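Local coordinates for 27kDa outer membrane protein (Silicibacter pomeroyi, PDB 3GYK), which probably acts as a thiol-disulfide oxidoreductase, this chain being its DsbA-like thioredoxin domain, at residues Glu21-Val26 against Asp51-Leu56; Val27-Tyr32 against Arg59-Leu64; Arg79-Tyr84 against Val110-Glu115. All blocks are in the same frame, centred on the assembly; numbering follows the deposited sequence. Where two conformers were deposited one is given.

Interaction 1: residues Glu21-Val26 against Asp51-Leu56; sequences EGDVTV and DPNVRL
Val-24, Thr-25 and Val-26 pair with Val-54, Arg-55 and Leu-56 where the two parallel strands of a beta-alpha-beta unit of the thioredoxin fold begin; helix 35-50 makes the crossover between them. The short strand axes come within 4.7 Å at 32°. Parallel pairing follows from Arg-55 bonding to the residues on either side of Thr-25: its N donates to Val-24 O, and its O accepts from Val-26 N at 2.8 Å, both nearly straight at 167°.

Thr-25 and Arg-55 share one face of the sheet, their side chains side by side and pointing the same way. Arg-55 CG is anti to the backbone N, and the chain is extended as far as NE. Its NH1 donates a hydrogen bond to Thr-25 OG1 at 2.9 Å, the hydroxyl lying 10° out of the guanidinium plane. Its NH2 is held by Phe-9 O. On the other face, Val-26 spreads its methyls over both partners, CG2 meeting Val-54 CG1 at 4.0 Å and CG1 meeting Leu-56 CD1; helix 35-50 packs on this side.

Ahead of the strands, Gly-22 CA lies 3.3 Å from Asn-53 O, and Asp-23 N makes only weak bonds to Asn-53 O and OD1. The Asp-23 carboxylate forms a salt bridge with Arg-172, which also pairs with Asp-51. An Asx turn lies just before the second strand: Asn-53 N donates to Asp-51 OD1 over 3.0 Å.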
loop_
_atom_site.group_PDB
_atom_site.type_symbol
_atom_site.label_atom_id
_atom_site.label_comp_id
_atom_site.label_asym_id
_atom_site.label_seq_id
_atom_site.Cartn_x
_atom_site.Cartn_y
_atom_site.Cartn_z
ATOM N N GLU A 21 1.607 -12.215 11.361
ATOM C CA GLU A 21 0.963 -13.547 11.408
ATOM C C GLU A 21 -0.555 -13.508 11.645
ATOM O O GLU A 21 -1.130 -14.484 12.160
ATOM C CB GLU A 21 1.642 -14.432 12.468
ATOM C CG GLU A 21 2.995 -15.029 12.040
ATOM C CD GLU A 21 2.935 -15.763 10.712
ATOM O OE1 GLU A 21 2.045 -16.611 10.527
ATOM O OE2 GLU A 21 3.775 -15.489 9.852
ATOM N N GLY A 22 -1.188 -12.382 11.319
ATOM C CA GLY A 22 -2.645 -12.225 11.449
ATOM C C GLY A 22 -3.359 -13.264 10.592
ATOM O O GLY A 22 -2.790 -13.717 9.608
ATOM N N ASP A 23 -4.556 -13.675 10.979
ATOM C CA ASP A 23 -5.222 -14.803 10.272
ATOM C C ASP A 23 -6.040 -14.376 9.058
ATOM O O ASP A 23 -6.569 -15.233 8.343
ATOM C CB ASP A 23 -6.059 -15.664 11.228
ATOM C CG ASP A 23 -7.297 -14.952 11.742
ATOM O OD1 ASP A 23 -7.450 -13.728 11.526
ATOM O OD2 ASP A 23 -8.109 -15.632 12.403
ATOM N N VAL A 24 -6.161 -13.068 8.857
ATOM C CA VAL A 24 -6.796 -12.487 7.656
ATOM C C VAL A 24 -5.822 -11.481 7.056
ATOM O O VAL A 24 -5.328 -10.573 7.767
ATOM C CB VAL A 24 -8.125 -11.804 7.997
ATOM C CG1 VAL A 24 -8.707 -11.037 6.783
ATOM C CG2 VAL A 24 -9.108 -12.824 8.491
ATOM N N THR A 25 -5.536 -11.640 5.760
ATOM C CA THR A 25 -4.739 -10.647 5.020
ATOM C C THR A 25 -5.619 -9.708 4.209
ATOM O O THR A 25 -6.490 -10.165 3.443
ATOM C CB THR A 25 -3.725 -11.326 4.068
ATOM O OG1 THR A 25 -2.810 -12.092 4.846
ATOM C CG2 THR A 25 -2.909 -10.282 3.281
ATOM N N VAL A 26 -5.386 -8.410 4.390
ATOM C CA VAL A 26 -6.020 -7.373 3.566
ATOM C C VAL A 26 -4.954 -6.808 2.659
ATOM O O VAL A 26 -3.898 -6.384 3.150
ATOM C CB VAL A 26 -6.626 -6.234 4.432
ATOM C CG1 VAL A 26 -7.085 -5.060 3.539
ATOM C CG2 VAL A 26 -7.768 -6.769 5.283
ATOM N N ASP A 51 -8.308 -4.221 15.202
ATOM C CA ASP A 51 -8.178 -5.659 14.979
ATOM C C ASP A 51 -6.703 -6.052 14.897
ATOM O O ASP A 51 -6.078 -5.910 13.840
ATOM C CB ASP A 51 -8.891 -6.068 13.676
ATOM C CG ASP A 51 -9.112 -7.581 13.583
ATOM O OD1 ASP A 51 -8.253 -8.347 14.090
ATOM O OD2 ASP A 51 -10.161 -8.003 13.019
ATOM N N PRO A 52 -6.153 -6.559 16.016
ATOM C CA PRO A 52 -4.737 -6.897 16.069
ATOM C C PRO A 52 -4.410 -8.212 15.358
ATOM O O PRO A 52 -3.271 -8.677 15.438
ATOM C CB PRO A 52 -4.466 -7.027 17.573
ATOM C CG PRO A 52 -5.753 -7.467 18.166
ATOM C CD PRO A 52 -6.833 -6.803 17.300
ATOM N N ASN A 53 -5.395 -8.813 14.692
ATOM C CA ASN A 53 -5.179 -10.089 14.010
ATOM C C ASN A 53 -5.325 -9.937 12.490
ATOM O O ASN A 53 -5.618 -10.900 11.773
ATOM C CB ASN A 53 -6.128 -11.158 14.589
ATOM C CG ASN A 53 -5.630 -12.583 14.357
ATOM O OD1 ASN A 53 -4.431 -12.825 14.170
ATOM N ND2 ASN A 53 -6.546 -13.542 14.444
ATOM N N VAL A 54 -5.130 -8.710 12.005
ATOM C CA VAL A 54 -5.206 -8.394 10.558
ATOM C C VAL A 54 -3.792 -8.110 10.075
ATOM O O VAL A 54 -3.040 -7.332 10.680
ATOM C CB VAL A 54 -6.116 -7.171 10.289
ATOM C CG1 VAL A 54 -5.938 -6.645 8.849
ATOM C CG2 VAL A 54 -7.610 -7.535 10.523
ATOM N N ARG A 55 -3.415 -8.797 9.015
ATOM C CA ARG A 55 -2.186 -8.585 8.304
ATOM C C ARG A 55 -2.499 -7.708 7.094
ATOM O O ARG A 55 -3.447 -7.995 6.365
ATOM C CB ARG A 55 -1.771 -9.932 7.771
ATOM C CG ARG A 55 -0.459 -9.997 7.112
ATOM C CD ARG A 55 -0.178 -11.508 7.136
ATOM N NE ARG A 55 1.071 -11.758 6.471
ATOM C CZ ARG A 55 1.185 -11.923 5.163
ATOM N NH1 ARG A 55 0.098 -11.920 4.395
ATOM N NH2 ARG A 55 2.391 -12.114 4.641
ATOM N N LEU A 56 -1.686 -6.685 6.851
ATOM C CA LEU A 56 -1.982 -5.722 5.777
ATOM C C LEU A 56 -0.847 -5.673 4.759
ATOM O O LEU A 56 0.282 -5.320 5.113
ATOM C CB LEU A 56 -2.183 -4.340 6.385
ATOM C CG LEU A 56 -2.358 -3.175 5.425
ATOM C CD1 LEU A 56 -3.710 -3.306 4.769
ATOM C CD2 LEU A 56 -2.293 -1.909 6.229
#

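Interaction 2: residues Val27-Tyr32 against Arg59-Leu64; sequences VEFFDY and REWPIL
Two buried carboxylates, Asp-31 and Glu-60, carry the polar part of this contact, at the C-terminal ends of the parallel strands 24-30 and 54-60 in the beta-alpha-beta unit of the thioredoxin fold. Asp-31 OD2 accepts from two successive backbone amides, Ile-63 N at 2.7 Å, nearly along the C-O axis, and Leu-64 N, on the syn side and 30° out of the carboxylate plane. Asp-31 CG is anti to the backbone N, and CB points toward the 59-64 segment; OD1 bonds to Ser-68 OG and Asn-33 N.

Glu-60 OE2 receives the Tyr-32 hydroxyl at 2.6 Å through its syn lone pair. A water 2.8 Å from Glu-60 OE1 donates to it and to Phe-30 O, joining the carboxylate to the backbone. These contacts fix the rotation of the acid, whose plane stands 71° from the Phe-30 ring; CD lies 3.4 Å from Phe-30 CE1.

Along the strands the ladder runs from Arg-59 N to Glu-28 O, Phe-30 N to Arg-59 O, and Trp-61 N to Phe-30 O, the last at 3.0 Å. The Phe-30 side chain also touches the CxxC motif (Cys-34, Cys-37) at the start of helix 35-50, probably the redox centre.

On the opposite sheet face, Phe-29 and Arg-59 lie side by side. Arg-59 bends at chi2 and chi3, and its guanidinium forms a salt bridge with Asp-11. Helix 124-140 packs against Phe-29 and Trp-61. Arg-59 CG makes a CH-pi contact over the Phe-29 ring, 3.7 Å from its centroid and 14° off the normal.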
loop_
_atom_site.group_PDB
_atom_site.type_symbol
_atom_site.label_atom_id
_atom_site.label_comp_id
_atom_site.label_asym_id
_atom_site.label_seq_id
_atom_site.Cartn_x
_atom_site.Cartn_y
_atom_site.Cartn_z
ATOM N N VAL A 27 -5.190 -6.822 1.349
ATOM C CA VAL A 27 -4.234 -6.202 0.431
ATOM C C VAL A 27 -4.833 -4.894 -0.066
ATOM O O VAL A 27 -5.999 -4.881 -0.442
ATOM C CB VAL A 27 -3.969 -7.120 -0.791
ATOM C CG1 VAL A 27 -2.939 -6.483 -1.709
ATOM C CG2 VAL A 27 -3.487 -8.527 -0.316
ATOM N N GLU A 28 -4.057 -3.805 -0.088
ATOM C CA GLU A 28 -4.569 -2.555 -0.663
ATOM C C GLU A 28 -3.677 -2.165 -1.836
ATOM O O GLU A 28 -2.443 -2.219 -1.729
ATOM C CB GLU A 28 -4.524 -1.415 0.372
ATOM C CG GLU A 28 -5.139 -0.120 -0.209
ATOM C CD GLU A 28 -5.086 1.097 0.721
ATOM O OE1 GLU A 28 -4.653 0.965 1.883
ATOM O OE2 GLU A 28 -5.452 2.216 0.234
ATOM N N PHE A 29 -4.314 -1.788 -2.946
ATOM C CA PHE A 29 -3.627 -1.230 -4.117
ATOM C C PHE A 29 -3.917 0.270 -4.070
ATOM O O PHE A 29 -5.090 0.683 -4.010
ATOM C CB PHE A 29 -4.255 -1.792 -5.396
ATOM C CG PHE A 29 -3.880 -3.244 -5.713
ATOM C CD1 PHE A 29 -3.102 -3.551 -6.835
ATOM C CD2 PHE A 29 -4.367 -4.305 -4.917
ATOM C CE1 PHE A 29 -2.781 -4.873 -7.162
ATOM C CE2 PHE A 29 -4.059 -5.641 -5.237
ATOM C CZ PHE A 29 -3.255 -5.931 -6.341
ATOM N N PHE A 30 -2.881 1.102 -4.145
ATOM C CA PHE A 30 -3.110 2.540 -3.944
ATOM C C PHE A 30 -2.098 3.409 -4.707
ATOM O O PHE A 30 -1.063 2.913 -5.186
ATOM C CB PHE A 30 -3.006 2.880 -2.436
ATOM C CG PHE A 30 -1.693 2.473 -1.828
ATOM C CD1 PHE A 30 -0.572 3.275 -1.969
ATOM C CD2 PHE A 30 -1.572 1.247 -1.155
ATOM C CE1 PHE A 30 0.659 2.893 -1.432
ATOM C CE2 PHE A 30 -0.327 0.845 -0.632
ATOM C CZ PHE A 30 0.776 1.674 -0.760
ATOM N N ASP A 31 -2.438 4.706 -4.783
ATOM C CA ASP A 31 -1.639 5.739 -5.485
ATOM C C ASP A 31 -1.685 6.950 -4.558
ATOM O O ASP A 31 -2.762 7.309 -4.059
ATOM C CB ASP A 31 -2.309 6.020 -6.847
ATOM C CG ASP A 31 -1.616 7.110 -7.662
ATOM O OD1 ASP A 31 -1.492 8.245 -7.145
ATOM O OD2 ASP A 31 -1.247 6.835 -8.831
ATOM N N TYR A 32 -0.525 7.581 -4.326
ATOM C CA TYR A 32 -0.432 8.690 -3.359
ATOM C C TYR A 32 -1.177 9.961 -3.757
ATOM O O TYR A 32 -1.380 10.812 -2.917
ATOM C CB TYR A 32 1.036 9.019 -2.968
ATOM C CG TYR A 32 1.663 7.895 -2.184
ATOM C CD1 TYR A 32 1.316 7.682 -0.838
ATOM C CD2 TYR A 32 2.581 7.033 -2.784
ATOM C CE1 TYR A 32 1.865 6.602 -0.105
ATOM C CE2 TYR A 32 3.154 5.952 -2.057
ATOM C CZ TYR A 32 2.791 5.751 -0.729
ATOM O OH TYR A 32 3.336 4.677 -0.052
ATOM N N ARG A 59 0.304 -2.987 -2.150
ATOM C CA ARG A 59 0.722 -2.954 -3.537
ATOM C C ARG A 59 0.741 -1.479 -3.978
ATOM O O ARG A 59 -0.322 -0.822 -4.117
ATOM C CB ARG A 59 -0.264 -3.711 -4.455
ATOM C CG ARG A 59 -0.399 -5.244 -4.206
ATOM C CD ARG A 59 0.936 -6.015 -4.127
ATOM N NE ARG A 59 1.919 -5.666 -5.155
ATOM C CZ ARG A 59 3.005 -6.396 -5.397
ATOM N NH1 ARG A 59 3.195 -7.547 -4.708
ATOM N NH2 ARG A 59 3.927 -5.969 -6.274
ATOM N N GLU A 60 1.941 -0.970 -4.186
ATOM C CA GLU A 60 2.095 0.374 -4.750
ATOM C C GLU A 60 1.729 0.258 -6.207
ATOM O O GLU A 60 2.380 -0.482 -6.964
ATOM C CB GLU A 60 3.555 0.817 -4.593
ATOM C CG GLU A 60 3.998 0.935 -3.149
ATOM C CD GLU A 60 3.814 2.374 -2.607
ATOM O OE1 GLU A 60 3.429 3.263 -3.396
ATOM O OE2 GLU A 60 4.084 2.600 -1.404
ATOM N N TRP A 61 0.678 0.982 -6.607
ATOM C CA TRP A 61 0.173 0.921 -7.979
ATOM C C TRP A 61 0.010 2.345 -8.505
ATOM O O TRP A 61 -1.104 2.895 -8.556
ATOM C CB TRP A 61 -1.153 0.143 -8.025
ATOM C CG TRP A 61 -1.628 -0.144 -9.416
ATOM C CD1 TRP A 61 -0.854 -0.277 -10.548
ATOM C CD2 TRP A 61 -2.987 -0.318 -9.840
ATOM N NE1 TRP A 61 -1.652 -0.514 -11.644
ATOM C CE2 TRP A 61 -2.959 -0.553 -11.239
ATOM C CE3 TRP A 61 -4.228 -0.316 -9.170
ATOM C CZ2 TRP A 61 -4.120 -0.746 -11.994
ATOM C CZ3 TRP A 61 -5.394 -0.512 -9.939
ATOM C CH2 TRP A 61 -5.326 -0.726 -11.313
ATOM N N PRO A 62 1.153 2.983 -8.829
ATOM C CA PRO A 62 1.107 4.370 -9.307
ATOM C C PRO A 62 0.506 4.441 -10.730
ATOM O O PRO A 62 1.065 3.876 -11.677
ATOM C CB PRO A 62 2.578 4.793 -9.281
ATOM C CG PRO A 62 3.353 3.471 -9.500
ATOM C CD PRO A 62 2.544 2.512 -8.615
ATOM N N ILE A 63 -0.637 5.103 -10.844
ATOM C CA ILE A 63 -1.396 5.162 -12.107
ATOM C C ILE A 63 -1.837 6.569 -12.476
ATOM O O ILE A 63 -2.388 6.771 -13.544
ATOM C CB ILE A 63 -2.619 4.174 -12.094
ATOM C CG1 ILE A 63 -3.562 4.477 -10.923
ATOM C CG2 ILE A 63 -2.117 2.690 -12.056
ATOM C CD1 ILE A 63 -4.892 3.652 -10.913
ATOM N N LEU A 64 -1.581 7.543 -11.606
ATOM C CA LEU A 64 -2.083 8.904 -11.815
ATOM C C LEU A 64 -0.969 9.858 -12.230
ATOM O O LEU A 64 -1.110 11.077 -12.115
ATOM C CB LEU A 64 -2.811 9.422 -10.556
ATOM C CG LEU A 64 -4.030 8.604 -10.127
ATOM C CD1 LEU A 64 -4.679 9.223 -8.913
ATOM C CD2 LEU A 64 -5.062 8.535 -11.279
HETATM O O HOH W 1 1.604 3.952 -5.337
#

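Interaction 3: residues Arg79-Tyr84 against Val110-Glu115; sequences RQQGKY and VGLDTE
Residues Gln-81 to Lys-83 and Val-110 to Asp-113 face each other as two helix-to-helix connections in the helical part of this DsbA-like thioredoxin domain, with Gln-81 and Leu-112 nearest at 7.1 Å between CA atoms. No backbone-to-backbone bond crosses at that spacing, and side chains fill the gap. Gly-82 N returns to Arg-79 O; Gly-82 has positive phi, and Lys-83 after it takes the N-cap position of helix 84-92. On the other side Gly-111 closes helix 100-109 in a Schellman motif, also at positive phi, and Asp-113 takes the N-cap position of helix 114-120.

The Gln-81 amide supplies both hydrogen bonds of the contact, and both go to the backbone of Asp-113. Its OE1 accepts from Asp-113 N at 2.9 Å, in the carbonyl plane and on a lone pair, with an N-H...O angle of 163°. Its NE2 donates to Asp-113 O at 3.2 Å, tilted 20° from that carbonyl's plane. This two-point grip defines which way round the amide sits. Gln-81 is extended beyond CG (chi2 -179°), which carries CD out toward the second segment. The Asp-113 carboxylate turns away and caps Gln-116 N.

Leu-112 lies between the two long side chains. Its CD2 touches Gln-81 CD at 3.5 Å and Lys-83 CD at 3.7 Å, and the leucine also packs on Phe-87, Ala-107 and Leu-117, from three different helices. Lys-83 and Leu-112 slide past each other in opposite directions. Beyond them the lysine methylene CE rests 3.4 Å from Val-110 O.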
loop_
_atom_site.group_PDB
_atom_site.type_symbol
_atom_site.label_atom_id
_atom_site.label_comp_id
_atom_site.label_asym_id
_atom_site.label_seq_id
_atom_site.Cartn_x
_atom_site.Cartn_y
_atom_site.Cartn_z
ATOM N N ARG A 79 12.178 1.585 2.266
ATOM C CA ARG A 79 12.402 0.301 2.962
ATOM C C ARG A 79 13.877 0.121 3.326
ATOM O O ARG A 79 14.204 -0.473 4.366
ATOM C CB ARG A 79 11.922 -0.873 2.111
ATOM C CG ARG A 79 10.406 -0.892 1.912
ATOM C CD ARG A 79 9.971 -1.977 0.930
ATOM N NE ARG A 79 10.591 -1.878 -0.397
ATOM C CZ ARG A 79 10.433 -2.793 -1.347
ATOM N NH1 ARG A 79 9.662 -3.846 -1.105
ATOM N NH2 ARG A 79 11.064 -2.668 -2.513
ATOM N N GLN A 80 14.773 0.650 2.488
ATOM C CA GLN A 80 16.205 0.483 2.700
ATOM C C GLN A 80 16.689 1.238 3.928
ATOM O O GLN A 80 17.766 0.949 4.450
ATOM C CB GLN A 80 17.013 0.905 1.462
ATOM C CG GLN A 80 16.660 0.134 0.189
ATOM C CD GLN A 80 16.511 -1.359 0.443
ATOM O OE1 GLN A 80 17.418 -1.988 0.998
ATOM N NE2 GLN A 80 15.353 -1.933 0.053
ATOM N N GLN A 81 15.872 2.181 4.396
ATOM C CA GLN A 81 16.195 2.998 5.560
ATOM C C GLN A 81 15.280 2.668 6.728
ATOM O O GLN A 81 15.318 3.341 7.757
ATOM C CB GLN A 81 16.118 4.489 5.207
ATOM C CG GLN A 81 17.256 4.929 4.293
ATOM C CD GLN A 81 17.196 6.397 3.952
ATOM O OE1 GLN A 81 17.248 7.249 4.850
ATOM N NE2 GLN A 81 17.114 6.710 2.652
ATOM N N GLY A 82 14.467 1.623 6.558
ATOM C CA GLY A 82 13.632 1.113 7.629
ATOM C C GLY A 82 12.498 2.040 7.975
ATOM O O GLY A 82 12.003 2.025 9.110
ATOM N N LYS A 83 12.049 2.825 6.994
ATOM C CA LYS A 83 11.099 3.889 7.268
ATOM C C LYS A 83 9.888 3.848 6.330
ATOM O O LYS A 83 9.201 4.855 6.177
ATOM C CB LYS A 83 11.800 5.259 7.180
ATOM C CG LYS A 83 12.705 5.578 8.367
ATOM C CD LYS A 83 13.387 6.940 8.186
ATOM C CE LYS A 83 13.963 7.448 9.492
ATOM N NZ LYS A 83 15.240 6.742 9.816
ATOM N N TYR A 84 9.615 2.683 5.728
ATOM C CA TYR A 84 8.479 2.549 4.806
ATOM C C TYR A 84 7.157 2.991 5.439
ATOM O O TYR A 84 6.442 3.838 4.887
ATOM C CB TYR A 84 8.350 1.111 4.226
ATOM C CG TYR A 84 7.175 1.036 3.281
ATOM C CD1 TYR A 84 7.302 1.460 1.958
ATOM C CD2 TYR A 84 5.909 0.623 3.738
ATOM C CE1 TYR A 84 6.206 1.414 1.081
ATOM C CE2 TYR A 84 4.817 0.596 2.896
ATOM C CZ TYR A 84 4.974 1.017 1.571
ATOM O OH TYR A 84 3.899 1.011 0.730
ATOM N N VAL A 110 10.174 12.927 7.683
ATOM C CA VAL A 110 10.211 11.610 8.353
ATOM C C VAL A 110 11.638 11.119 8.633
ATOM O O VAL A 110 11.839 10.020 9.149
ATOM C CB VAL A 110 9.369 10.510 7.630
ATOM C CG1 VAL A 110 7.928 10.952 7.452
ATOM C CG2 VAL A 110 9.979 10.098 6.297
ATOM N N GLY A 111 12.622 11.932 8.274
ATOM C CA GLY A 111 13.999 11.652 8.641
ATOM C C GLY A 111 14.789 10.806 7.664
ATOM O O GLY A 111 15.846 10.265 8.024
ATOM N N LEU A 112 14.304 10.709 6.430
ATOM C CA LEU A 112 15.046 10.028 5.378
ATOM C C LEU A 112 16.206 10.860 4.855
ATOM O O LEU A 112 16.120 12.091 4.761
ATOM C CB LEU A 112 14.118 9.670 4.219
ATOM C CG LEU A 112 13.110 8.574 4.547
ATOM C CD1 LEU A 112 11.953 8.606 3.537
ATOM C CD2 LEU A 112 13.795 7.188 4.559
ATOM N N ASP A 113 17.299 10.170 4.537
ATOM C CA ASP A 113 18.428 10.732 3.801
ATOM C C ASP A 113 17.986 10.750 2.342
ATOM O O ASP A 113 17.849 9.693 1.734
ATOM C CB ASP A 113 19.628 9.801 3.973
ATOM C CG ASP A 113 20.836 10.207 3.145
ATOM O OD1 ASP A 113 20.688 10.818 2.065
ATOM O OD2 ASP A 113 21.961 9.876 3.573
ATOM N N THR A 114 17.745 11.929 1.776
ATOM C CA THR A 114 17.095 11.977 0.446
ATOM C C THR A 114 18.064 11.669 -0.708
ATOM O O THR A 114 17.632 11.275 -1.793
ATOM C CB THR A 114 16.383 13.334 0.188
ATOM O OG1 THR A 114 17.326 14.385 0.352
ATOM C CG2 THR A 114 15.247 13.546 1.162
ATOM N N GLU A 115 19.360 11.850 -0.468
ATOM C CA GLU A 115 20.384 11.495 -1.449
ATOM C C GLU A 115 20.465 9.965 -1.604
ATOM O O GLU A 115 20.516 9.442 -2.720
ATOM C CB GLU A 115 21.732 12.110 -1.066
ATOM C CG GLU A 115 21.686 13.632 -0.892
ATOM C CD GLU A 115 22.995 14.226 -0.381
ATOM O OE1 GLU A 115 23.911 13.465 0.006
ATOM O OE2 GLU A 115 23.112 15.470 -0.360
#

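From the N terminus, strand 24-30 supplies the first halves of interactions 1 and 2, and strand 54-60 their second halves after helix 35-50. Interaction 1 closes a loop of 24 residues at the start of the strand pair; interaction 2 closes one of 26 at its far end, some 20 Å away between centres. Their segments alternate along the chain, so the two loops cross, as parallel pairing requires. Interaction 3 follows in series, closing the loop through helices 84-92 and 100-109 within the helical part. Interactions 2 and 3 touch where Tyr-84 OH lies 2.7 Å from Glu-60 OE2, a probable hydrogen bond between sheet and helices.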